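Local coordinates for protein serine--tRNA ligase, cytoplasmic (Candida albicans, PDB 3QO8) that catalyses the ATP-dependent attachment of serine to tRNA(Ser), activating serine as Ser-AMP before passing it to the acceptor end of the tRNA, at residues A[19-24]-A[110-115]; A[127-132]-A[334-339]; A[311-316]-A[348-353]. All blocks are in the same frame, centred on the assembly; numbering follows the deposited sequence.

Contact 1 (A[19-24]-A[110-115]); sequences KASQKK and NIVHES
The short helix 15-25 of the N-terminal tRNA-binding region meets the linker that leaves the long helix 74-107, and S21 and K24, one turn apart on the short helix, carry the contact with V112 and E114. S21 is buried, its CB turned toward the linker and OG anti to the backbone N (chi1 180°), which brings OG to the V112 amide. OG accepts from it in a nearly straight bond, V112 N to S21 OG 2.9 Å with 170° at the hydrogen. The same hydroxyl rests against the V112 side chain, OG to CG2 3.5 Å, while the S21 CB reaches the CD1 tip of I111 at 4.2 Å. K24, extended beyond CG, carries its ammonium across to the next part of the linker. Its NZ makes a long, weak salt bridge to E114 OE1 (3.4 Å), the two side chains crossing at about a right angle; E114 is bent at chi2, which turns its carboxylate back toward the helix. Two waters make shorter bonds to the ammonium than the ion pair does. One takes a hydrogen bond from K24 NZ (2.7 Å) and gives one to the carbonyl O of H113; the other does the same between K24 NZ and V112 O, its bond to V112 O measuring 2.6 Å. The ammonium thus reaches two successive linker carbonyls through solvent, whereas the S21 bond is direct. R25, next in the helix, adds a hydrogen bond to N110 O, and N110 ND2 turns to T374 and A347 of the catalytic core. A buried serine hydroxyl receiving a linker amide, flanked by a hydrated lysine, joins helix to linker where the tRNA-binding arm of a type-1 seryl-tRNA synthetase meets its catalytic core.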
loop_
_atom_site.group_PDB
_atom_site.type_symbol
_atom_site.label_atom_id
_atom_site.label_comp_id
_atom_site.label_asym_id
_atom_site.label_seq_id
_atom_site.Cartn_x
_atom_site.Cartn_y
_atom_site.Cartn_z
ATOM N N LYS A 19 10.703 -19.502 -33.088
ATOM C CA LYS A 19 9.407 -19.943 -33.603
ATOM C C LYS A 19 8.894 -21.161 -32.832
ATOM O O LYS A 19 7.708 -21.258 -32.515
ATOM C CB LYS A 19 9.492 -20.301 -35.092
ATOM C CG LYS A 19 9.665 -19.119 -36.034
ATOM C CD LYS A 19 9.084 -19.453 -37.400
ATOM C CE LYS A 19 9.472 -18.437 -38.463
ATOM N NZ LYS A 19 10.799 -18.748 -39.067
ATOM N N ALA A 20 9.787 -22.105 -32.560
ATOM C CA ALA A 20 9.413 -23.293 -31.799
ATOM C C ALA A 20 8.933 -22.861 -30.419
ATOM O O ALA A 20 7.960 -23.391 -29.896
ATOM C CB ALA A 20 10.586 -24.247 -31.684
ATOM N N SER A 21 9.610 -21.875 -29.834
ATOM C CA SER A 21 9.247 -21.420 -28.502
ATOM C C SER A 21 7.870 -20.782 -28.544
ATOM O O SER A 21 7.022 -21.076 -27.701
ATOM C CB SER A 21 10.271 -20.409 -27.965
ATOM O OG SER A 21 9.908 -19.971 -26.669
ATOM N N GLN A 22 7.648 -19.910 -29.526
ATOM C CA GLN A 22 6.346 -19.257 -29.686
ATOM C C GLN A 22 5.222 -20.288 -29.778
ATOM O O GLN A 22 4.142 -20.115 -29.207
ATOM C CB GLN A 22 6.342 -18.361 -30.924
ATOM C CG GLN A 22 7.155 -17.060 -30.745
ATOM C CD GLN A 22 6.615 -16.194 -29.626
ATOM O OE1 GLN A 22 7.101 -16.240 -28.498
ATOM N NE2 GLN A 22 5.595 -15.406 -29.930
ATOM N N LYS A 23 5.494 -21.360 -30.508
ATOM C CA LYS A 23 4.524 -22.429 -30.703
ATOM C C LYS A 23 4.207 -23.105 -29.376
ATOM O O LYS A 23 3.039 -23.305 -29.037
ATOM C CB LYS A 23 5.072 -23.443 -31.705
ATOM C CG LYS A 23 4.017 -24.191 -32.499
ATOM C CD LYS A 23 4.646 -24.773 -33.756
ATOM C CE LYS A 23 5.498 -23.711 -34.456
ATOM N NZ LYS A 23 6.239 -24.222 -35.644
ATOM N N LYS A 24 5.249 -23.445 -28.620
ATOM C CA LYS A 24 5.075 -24.022 -27.285
ATOM C C LYS A 24 4.254 -23.118 -26.376
ATOM O O LYS A 24 3.480 -23.596 -25.549
ATOM C CB LYS A 24 6.431 -24.283 -26.632
ATOM C CG LYS A 24 7.265 -25.331 -27.331
ATOM C CD LYS A 24 8.481 -25.662 -26.506
ATOM C CE LYS A 24 9.467 -26.510 -27.273
ATOM N NZ LYS A 24 10.723 -26.618 -26.473
ATOM N N ASN A 110 10.095 -15.013 -23.812
ATOM C CA ASN A 110 11.421 -15.580 -23.629
ATOM C C ASN A 110 11.464 -17.010 -24.203
ATOM O O ASN A 110 10.428 -17.682 -24.302
ATOM C CB ASN A 110 11.753 -15.596 -22.135
ATOM C CG ASN A 110 13.238 -15.663 -21.869
ATOM O OD1 ASN A 110 14.037 -15.735 -22.793
ATOM N ND2 ASN A 110 13.616 -15.614 -20.594
ATOM N N ILE A 111 12.652 -17.474 -24.584
ATOM C CA ILE A 111 12.793 -18.833 -25.116
ATOM C C ILE A 111 12.488 -19.865 -24.047
ATOM O O ILE A 111 13.174 -19.937 -23.025
ATOM C CB ILE A 111 14.214 -19.112 -25.630
ATOM C CG1 ILE A 111 14.621 -18.073 -26.676
ATOM C CG2 ILE A 111 14.313 -20.541 -26.190
ATOM C CD1 ILE A 111 13.557 -17.814 -27.680
ATOM N N VAL A 112 11.458 -20.666 -24.281
ATOM C CA VAL A 112 11.110 -21.725 -23.349
ATOM C C VAL A 112 12.208 -22.780 -23.262
ATOM O O VAL A 112 12.637 -23.342 -24.268
ATOM C CB VAL A 112 9.787 -22.406 -23.722
ATOM C CG1 VAL A 112 9.493 -23.510 -22.729
ATOM C CG2 VAL A 112 8.668 -21.377 -23.745
ATOM N N HIS A 113 12.649 -23.038 -22.040
ATOM C CA HIS A 113 13.713 -23.988 -21.793
ATOM C C HIS A 113 13.302 -25.377 -22.281
ATOM O O HIS A 113 12.156 -25.802 -22.108
ATOM C CB HIS A 113 14.054 -24.005 -20.307
ATOM C CG HIS A 113 15.305 -24.757 -19.983
ATOM N ND1 HIS A 113 15.290 -26.021 -19.434
ATOM C CD2 HIS A 113 16.608 -24.429 -20.138
ATOM C CE1 HIS A 113 16.530 -26.435 -19.254
ATOM N NE2 HIS A 113 17.350 -25.488 -19.670
ATOM N N GLU A 114 14.241 -26.069 -22.914
ATOM C CA GLU A 114 13.971 -27.384 -23.501
ATOM C C GLU A 114 13.396 -28.413 -22.540
ATOM O O GLU A 114 12.773 -29.386 -22.965
ATOM C CB GLU A 114 15.241 -27.942 -24.146
ATOM C CG GLU A 114 15.622 -27.240 -25.435
ATOM C CD GLU A 114 14.613 -27.479 -26.545
ATOM O OE1 GLU A 114 13.708 -28.323 -26.356
ATOM O OE2 GLU A 114 14.727 -26.827 -27.609
ATOM N N SER A 115 13.603 -28.216 -21.248
ATOM C CA SER A 115 13.124 -29.184 -20.272
ATOM C C SER A 115 11.647 -28.995 -19.924
ATOM O O SER A 115 11.073 -29.831 -19.244
ATOM C CB SER A 115 13.959 -29.124 -18.999
ATOM O OG SER A 115 13.647 -27.960 -18.252
HETATM O O HOH W 1 10.314 -27.131 -23.862
HETATM O O HOH W 2 11.444 -23.779 -26.592
#

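Contact 2 (A[127-132]-A[334-339]); sequences LVRTWT and YRVVGI
One carbonyl, V336 O, takes amide hydrogens from two successive residues, V128 N and R129 N: a classic beta bulge in strand 126-131 where it pairs antiparallel with strand 334-338. The V128 bond is the shorter, N to V336 O 2.8 Å, and lies in the carbonyl plane; that of R129 N is longer, 3.3 Å, and tilted from the plane. The extra residue brings the V128 side chain toward the partner strand, where its CG2 packs on G338 N at 3.6 Å. Past the bulge the pairing is regular: V336 N returns a bond to R129 O, and W131 and Y334 exchange two more. At this end Y334 carries CG between its backbone N and carbonyl carbon (chi1 62°), and its ring lies under the CB of W131. That CB sits over the ring face, offset toward the rim and nearest CZ at 3.4 Å, a CH-pi contact. The indole and phenol planes are nearly parallel, 21° apart, but slid so that they barely overlap; W131 CE3 approaches Y334 CE2 at 3.6 Å. On the sheet face of L127 and T130, L127 CD1 meets the aliphatic part of R335, 3.9 Å from CD. Strand 126-131 thus extends the antiparallel sheet of the class II catalytic core, bringing W131 to the bound seryl-sulfamoyl adenosine. On the other sheet face helix 312-329 packs against R129, W131, Y334 and V336: its E324 takes a salt bridge from R129 and, with Q328, bonds the Y334 hydroxyl. Strand 350-358 flanks strand 334-338 on its other edge, E355 pairing with R335.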
loop_
_atom_site.group_PDB
_atom_site.type_symbol
_atom_site.label_atom_id
_atom_site.label_comp_id
_atom_site.label_asym_id
_atom_site.label_seq_id
_atom_site.Cartn_x
_atom_site.Cartn_y
_atom_site.Cartn_z
ATOM N N LEU A 127 5.108 -33.434 -12.491
ATOM C CA LEU A 127 5.114 -33.632 -11.048
ATOM C C LEU A 127 6.555 -33.840 -10.638
ATOM O O LEU A 127 7.121 -34.908 -10.849
ATOM C CB LEU A 127 4.245 -34.824 -10.628
ATOM C CG LEU A 127 4.256 -35.114 -9.120
ATOM C CD1 LEU A 127 3.718 -33.922 -8.304
ATOM C CD2 LEU A 127 3.487 -36.390 -8.774
ATOM N N VAL A 128 7.159 -32.790 -10.092
ATOM C CA VAL A 128 8.594 -32.777 -9.818
ATOM C C VAL A 128 8.930 -33.487 -8.507
ATOM O O VAL A 128 9.772 -34.379 -8.475
ATOM C CB VAL A 128 9.153 -31.327 -9.797
ATOM C CG1 VAL A 128 10.621 -31.313 -9.390
ATOM C CG2 VAL A 128 8.967 -30.674 -11.159
ATOM N N ARG A 129 8.255 -33.099 -7.433
ATOM C CA ARG A 129 8.534 -33.655 -6.116
ATOM C C ARG A 129 7.290 -33.558 -5.267
ATOM O O ARG A 129 6.450 -32.682 -5.480
ATOM C CB ARG A 129 9.661 -32.873 -5.427
ATOM C CG ARG A 129 11.062 -33.296 -5.815
ATOM C CD ARG A 129 12.124 -32.529 -5.021
ATOM N NE ARG A 129 12.109 -31.095 -5.298
ATOM C CZ ARG A 129 12.705 -30.535 -6.346
ATOM N NH1 ARG A 129 13.352 -31.290 -7.226
ATOM N NH2 ARG A 129 12.651 -29.222 -6.521
ATOM N N THR A 130 7.180 -34.453 -4.294
ATOM C CA THR A 130 6.116 -34.382 -3.305
ATOM C C THR A 130 6.755 -34.462 -1.925
ATOM O O THR A 130 7.800 -35.084 -1.759
ATOM C CB THR A 130 5.101 -35.539 -3.475
ATOM O OG1 THR A 130 4.578 -35.526 -4.807
ATOM C CG2 THR A 130 3.954 -35.377 -2.509
ATOM N N TRP A 131 6.139 -33.829 -0.937
ATOM C CA TRP A 131 6.645 -33.910 0.429
ATOM C C TRP A 131 5.496 -33.933 1.425
ATOM O O TRP A 131 4.535 -33.185 1.283
ATOM C CB TRP A 131 7.581 -32.734 0.751
ATOM C CG TRP A 131 8.185 -32.834 2.132
ATOM C CD1 TRP A 131 9.298 -33.549 2.491
ATOM C CD2 TRP A 131 7.701 -32.218 3.333
ATOM N NE1 TRP A 131 9.540 -33.403 3.838
ATOM C CE2 TRP A 131 8.580 -32.588 4.377
ATOM C CE3 TRP A 131 6.625 -31.369 3.626
ATOM C CZ2 TRP A 131 8.398 -32.161 5.692
ATOM C CZ3 TRP A 131 6.455 -30.933 4.930
ATOM C CH2 TRP A 131 7.332 -31.338 5.948
ATOM N N THR A 132 5.587 -34.809 2.423
ATOM C CA THR A 132 4.657 -34.769 3.543
ATOM C C THR A 132 5.418 -34.686 4.849
ATOM O O THR A 132 6.520 -35.212 4.977
ATOM C CB THR A 132 3.715 -36.010 3.613
ATOM O OG1 THR A 132 4.490 -37.210 3.516
ATOM C CG2 THR A 132 2.675 -35.963 2.498
ATOM N N TYR A 334 3.231 -30.533 0.531
ATOM C CA TYR A 334 3.175 -29.813 -0.734
ATOM C C TYR A 334 3.630 -30.692 -1.880
ATOM O O TYR A 334 4.143 -31.784 -1.664
ATOM C CB TYR A 334 4.040 -28.537 -0.683
ATOM C CG TYR A 334 5.510 -28.835 -0.456
ATOM C CD1 TYR A 334 6.330 -29.223 -1.507
ATOM C CD2 TYR A 334 6.071 -28.742 0.816
ATOM C CE1 TYR A 334 7.685 -29.530 -1.295
ATOM C CE2 TYR A 334 7.420 -29.038 1.037
ATOM C CZ TYR A 334 8.212 -29.440 -0.022
ATOM O OH TYR A 334 9.534 -29.734 0.194
ATOM N N ARG A 335 3.431 -30.209 -3.099
ATOM C CA ARG A 335 4.092 -30.778 -4.260
ATOM C C ARG A 335 4.718 -29.647 -5.066
ATOM O O ARG A 335 4.243 -28.515 -5.020
ATOM C CB ARG A 335 3.104 -31.554 -5.135
ATOM C CG ARG A 335 1.951 -30.721 -5.678
ATOM C CD ARG A 335 1.058 -31.560 -6.620
ATOM N NE ARG A 335 0.048 -30.738 -7.288
ATOM C CZ ARG A 335 -1.045 -31.216 -7.887
ATOM N NH1 ARG A 335 -1.281 -32.520 -7.908
ATOM N NH2 ARG A 335 -1.904 -30.387 -8.472
ATOM N N VAL A 336 5.788 -29.959 -5.783
ATOM C CA VAL A 336 6.405 -29.014 -6.721
ATOM C C VAL A 336 6.098 -29.477 -8.142
ATOM O O VAL A 336 6.304 -30.657 -8.488
ATOM C CB VAL A 336 7.922 -28.954 -6.514
ATOM C CG1 VAL A 336 8.581 -28.009 -7.536
ATOM C CG2 VAL A 336 8.238 -28.494 -5.088
ATOM N N VAL A 337 5.591 -28.563 -8.960
ATOM C CA VAL A 337 5.196 -28.905 -10.323
ATOM C C VAL A 337 5.868 -28.027 -11.363
ATOM O O VAL A 337 6.017 -26.820 -11.172
ATOM C CB VAL A 337 3.652 -28.847 -10.509
ATOM C CG1 VAL A 337 2.968 -29.844 -9.571
ATOM C CG2 VAL A 337 3.123 -27.445 -10.252
ATOM N N GLY A 338 6.262 -28.641 -12.471
ATOM C CA GLY A 338 6.853 -27.922 -13.582
ATOM C C GLY A 338 5.755 -27.434 -14.505
ATOM O O GLY A 338 5.095 -28.225 -15.175
ATOM N N ILE A 339 5.567 -26.120 -14.544
ATOM C CA ILE A 339 4.467 -25.513 -15.287
ATOM C C ILE A 339 4.620 -25.680 -16.805
ATOM O O ILE A 339 5.701 -25.447 -17.360
ATOM C CB ILE A 339 4.331 -24.000 -14.924
ATOM C CG1 ILE A 339 4.111 -23.832 -13.421
ATOM C CG2 ILE A 339 3.192 -23.356 -15.703
ATOM C CD1 ILE A 339 2.831 -24.525 -12.895
#

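Contact 3 (A[311-316]-A[348-353]); sequences KSWEEF and AAKKYD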
loop_
_atom_site.group_PDB
_atom_site.type_symbol
_atom_site.label_atom_id
_atom_site.label_comp_id
_atom_site.label_asym_id
_atom_site.label_seq_id
_atom_site.Cartn_x
_atom_site.Cartn_y
_atom_site.Cartn_z
ATOM N N LYS A 311 25.205 -19.409 -14.358
ATOM C CA LYS A 311 24.903 -19.959 -13.037
ATOM C C LYS A 311 23.424 -19.947 -12.670
ATOM O O LYS A 311 23.050 -20.375 -11.574
ATOM C CB LYS A 311 25.746 -19.251 -11.963
ATOM C CG LYS A 311 27.245 -19.528 -12.120
ATOM C CD LYS A 311 28.119 -18.624 -11.255
ATOM C CE LYS A 311 28.108 -19.048 -9.794
ATOM N NZ LYS A 311 29.061 -18.240 -8.968
ATOM N N SER A 312 22.575 -19.481 -13.582
ATOM C CA SER A 312 21.180 -19.264 -13.217
ATOM C C SER A 312 20.432 -20.566 -12.990
ATOM O O SER A 312 19.553 -20.644 -12.133
ATOM C CB SER A 312 20.456 -18.423 -14.264
ATOM O OG SER A 312 20.451 -19.083 -15.510
ATOM N N TRP A 313 20.754 -21.594 -13.769
ATOM C CA TRP A 313 20.013 -22.838 -13.629
ATOM C C TRP A 313 20.276 -23.525 -12.285
ATOM O O TRP A 313 19.359 -24.056 -11.660
ATOM C CB TRP A 313 20.227 -23.753 -14.842
ATOM C CG TRP A 313 19.760 -23.060 -16.091
ATOM C CD1 TRP A 313 20.542 -22.528 -17.078
ATOM C CD2 TRP A 313 18.403 -22.758 -16.451
ATOM N NE1 TRP A 313 19.755 -21.936 -18.038
ATOM C CE2 TRP A 313 18.439 -22.065 -17.678
ATOM C CE3 TRP A 313 17.162 -23.009 -15.855
ATOM C CZ2 TRP A 313 17.282 -21.630 -18.327
ATOM C CZ3 TRP A 313 16.013 -22.568 -16.498
ATOM C CH2 TRP A 313 16.082 -21.893 -17.722
ATOM N N GLU A 314 21.516 -23.480 -11.828
ATOM C CA GLU A 314 21.847 -23.946 -10.485
ATOM C C GLU A 314 21.156 -23.075 -9.425
ATOM O O GLU A 314 20.666 -23.575 -8.416
ATOM C CB GLU A 314 23.364 -23.925 -10.290
ATOM C CG GLU A 314 23.842 -24.383 -8.925
ATOM C CD GLU A 314 25.355 -24.283 -8.773
ATOM O OE1 GLU A 314 25.920 -23.192 -9.031
ATOM O OE2 GLU A 314 25.981 -25.300 -8.399
ATOM N N GLU A 315 21.104 -21.767 -9.657
ATOM C CA GLU A 315 20.442 -20.879 -8.703
ATOM C C GLU A 315 18.945 -21.170 -8.611
ATOM O O GLU A 315 18.369 -21.122 -7.522
ATOM C CB GLU A 315 20.642 -19.416 -9.080
ATOM C CG GLU A 315 20.115 -18.450 -8.005
ATOM C CD GLU A 315 20.904 -18.521 -6.706
ATOM O OE1 GLU A 315 22.105 -18.868 -6.755
ATOM O OE2 GLU A 315 20.326 -18.219 -5.636
ATOM N N PHE A 316 18.322 -21.447 -9.759
ATOM C CA PHE A 316 16.892 -21.791 -9.804
ATOM C C PHE A 316 16.606 -22.962 -8.858
ATOM O O PHE A 316 15.637 -22.937 -8.093
ATOM C CB PHE A 316 16.491 -22.147 -11.250
ATOM C CG PHE A 316 15.063 -22.625 -11.409
ATOM C CD1 PHE A 316 14.047 -21.735 -11.701
ATOM C CD2 PHE A 316 14.751 -23.979 -11.312
ATOM C CE1 PHE A 316 12.731 -22.173 -11.872
ATOM C CE2 PHE A 316 13.429 -24.429 -11.472
ATOM C CZ PHE A 316 12.424 -23.527 -11.759
ATOM N N ALA A 348 9.429 -15.672 -18.266
ATOM C CA ALA A 348 9.916 -16.935 -17.725
ATOM C C ALA A 348 10.365 -17.904 -18.812
ATOM O O ALA A 348 9.608 -18.194 -19.736
ATOM C CB ALA A 348 8.836 -17.588 -16.856
ATOM N N ALA A 349 11.599 -18.397 -18.696
ATOM C CA ALA A 349 12.070 -19.486 -19.543
ATOM C C ALA A 349 11.682 -20.829 -18.917
ATOM O O ALA A 349 11.547 -21.823 -19.620
ATOM C CB ALA A 349 13.583 -19.413 -19.746
ATOM N N LYS A 350 11.497 -20.839 -17.598
ATOM C CA LYS A 350 11.110 -22.045 -16.865
ATOM C C LYS A 350 10.464 -21.623 -15.560
ATOM O O LYS A 350 10.933 -20.673 -14.924
ATOM C CB LYS A 350 12.345 -22.896 -16.561
ATOM C CG LYS A 350 12.053 -24.227 -15.863
ATOM C CD LYS A 350 13.339 -24.989 -15.587
ATOM C CE LYS A 350 13.063 -26.341 -14.929
ATOM N NZ LYS A 350 12.336 -27.309 -15.815
ATOM N N LYS A 351 9.411 -22.326 -15.144
ATOM C CA LYS A 351 8.750 -22.013 -13.884
ATOM C C LYS A 351 8.325 -23.265 -13.110
ATOM O O LYS A 351 7.786 -24.208 -13.691
ATOM C CB LYS A 351 7.532 -21.133 -14.142
ATOM C CG LYS A 351 6.811 -20.684 -12.885
ATOM C CD LYS A 351 5.834 -19.584 -13.219
ATOM C CE LYS A 351 4.427 -20.114 -13.261
ATOM N NZ LYS A 351 3.492 -19.090 -13.779
ATOM N N TYR A 352 8.585 -23.268 -11.805
ATOM C CA TYR A 352 8.089 -24.305 -10.897
ATOM C C TYR A 352 7.126 -23.650 -9.943
ATOM O O TYR A 352 7.410 -22.568 -9.435
ATOM C CB TYR A 352 9.210 -24.893 -10.039
ATOM C CG TYR A 352 10.041 -25.999 -10.657
ATOM C CD1 TYR A 352 9.879 -26.383 -11.980
ATOM C CD2 TYR A 352 10.998 -26.662 -9.896
ATOM C CE1 TYR A 352 10.656 -27.390 -12.522
ATOM C CE2 TYR A 352 11.773 -27.658 -10.428
ATOM C CZ TYR A 352 11.602 -28.023 -11.735
ATOM O OH TYR A 352 12.388 -29.029 -12.242
ATOM N N ASP A 353 6.008 -24.309 -9.661
ATOM C CA ASP A 353 5.138 -23.841 -8.596
ATOM C C ASP A 353 5.227 -24.825 -7.433
ATOM O O ASP A 353 5.361 -26.042 -7.636
ATOM C CB ASP A 353 3.679 -23.747 -9.064
ATOM C CG ASP A 353 3.404 -22.515 -9.919
ATOM O OD1 ASP A 353 4.357 -21.778 -10.273
ATOM O OD2 ASP A 353 2.222 -22.297 -10.254
#
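K350 runs from strand 350-358 past two aromatic side chains of helix 312-329. Its CB lies in the plane of the W313 indole, at the ring edge, 3.7 Å from CZ3. CG, anti to the backbone N, comes to 4.2 Å from F316 CZ. CD touches both rings, 3.7 Å from W313 CZ3 and over one face of the F316 ring, offset toward its rim. CE is 4.0 Å from F316 CE2, and the bend at chi4 (66°) then carries NZ to the hydroxyl of S115, with which it hydrogen-bonds. A349 extends the apolar patch, its CB at the W313 edge near CH2. The strand opens with a classic beta bulge opposite N372 of strand 363-372, and both bulge residues, A349 and K350, turn CB toward the helix. F316, with CG anti to its backbone N, points its ring at the strand and meets Y352 in a T-shaped pair: centroids 4.9 Å apart, planes at 72°. The edge of F316 is the one presented, CE2 lying 3.6 Å above the tyrosine plane over the ring centre and CZ 3.6 Å from Y352 CG. Helix and strand segments run almost parallel, 8° between their directions, with axes 11.2 Å apart, a gap these large side chains span. On this antiparallel sheet of the class II catalytic core F316 also touches C370 and L401, and the indole of W313 meets the ring of H113. S312, bonded to H399 and N372, and E315, in a salt bridge with R270, add polar ties between helix and sheet. Packing between the two segments themselves is probably mainly dispersion with an edge-to-face electrostatic term, the lysine ammonium being met by a serine hydroxyl beyond the aromatic layer.

In the fold
Contacts 2 and 3 share one sheet and one covering helix: strand 334-338 lies between strands 126-131 and 350-358, and helix 312-329 supplies one side of contact 3 and covers one face of contact 2, V336 meeting Y352 between them. Contact 1 stands apart in the tRNA-binding region, yet touches contact 3 through the H113-A349 backbone bond, the S115-K350 hydrogen bond and the H113-W313 rings. All three are partly buried, but contact 3, with no exposed residue among those that touch, is the most interior and mainly aromatic and aliphatic across its segments. Contact 2, at the sheet's edge, relies on backbone bonds; contact 1 uses a buried hydroxyl and a hydrated lysine.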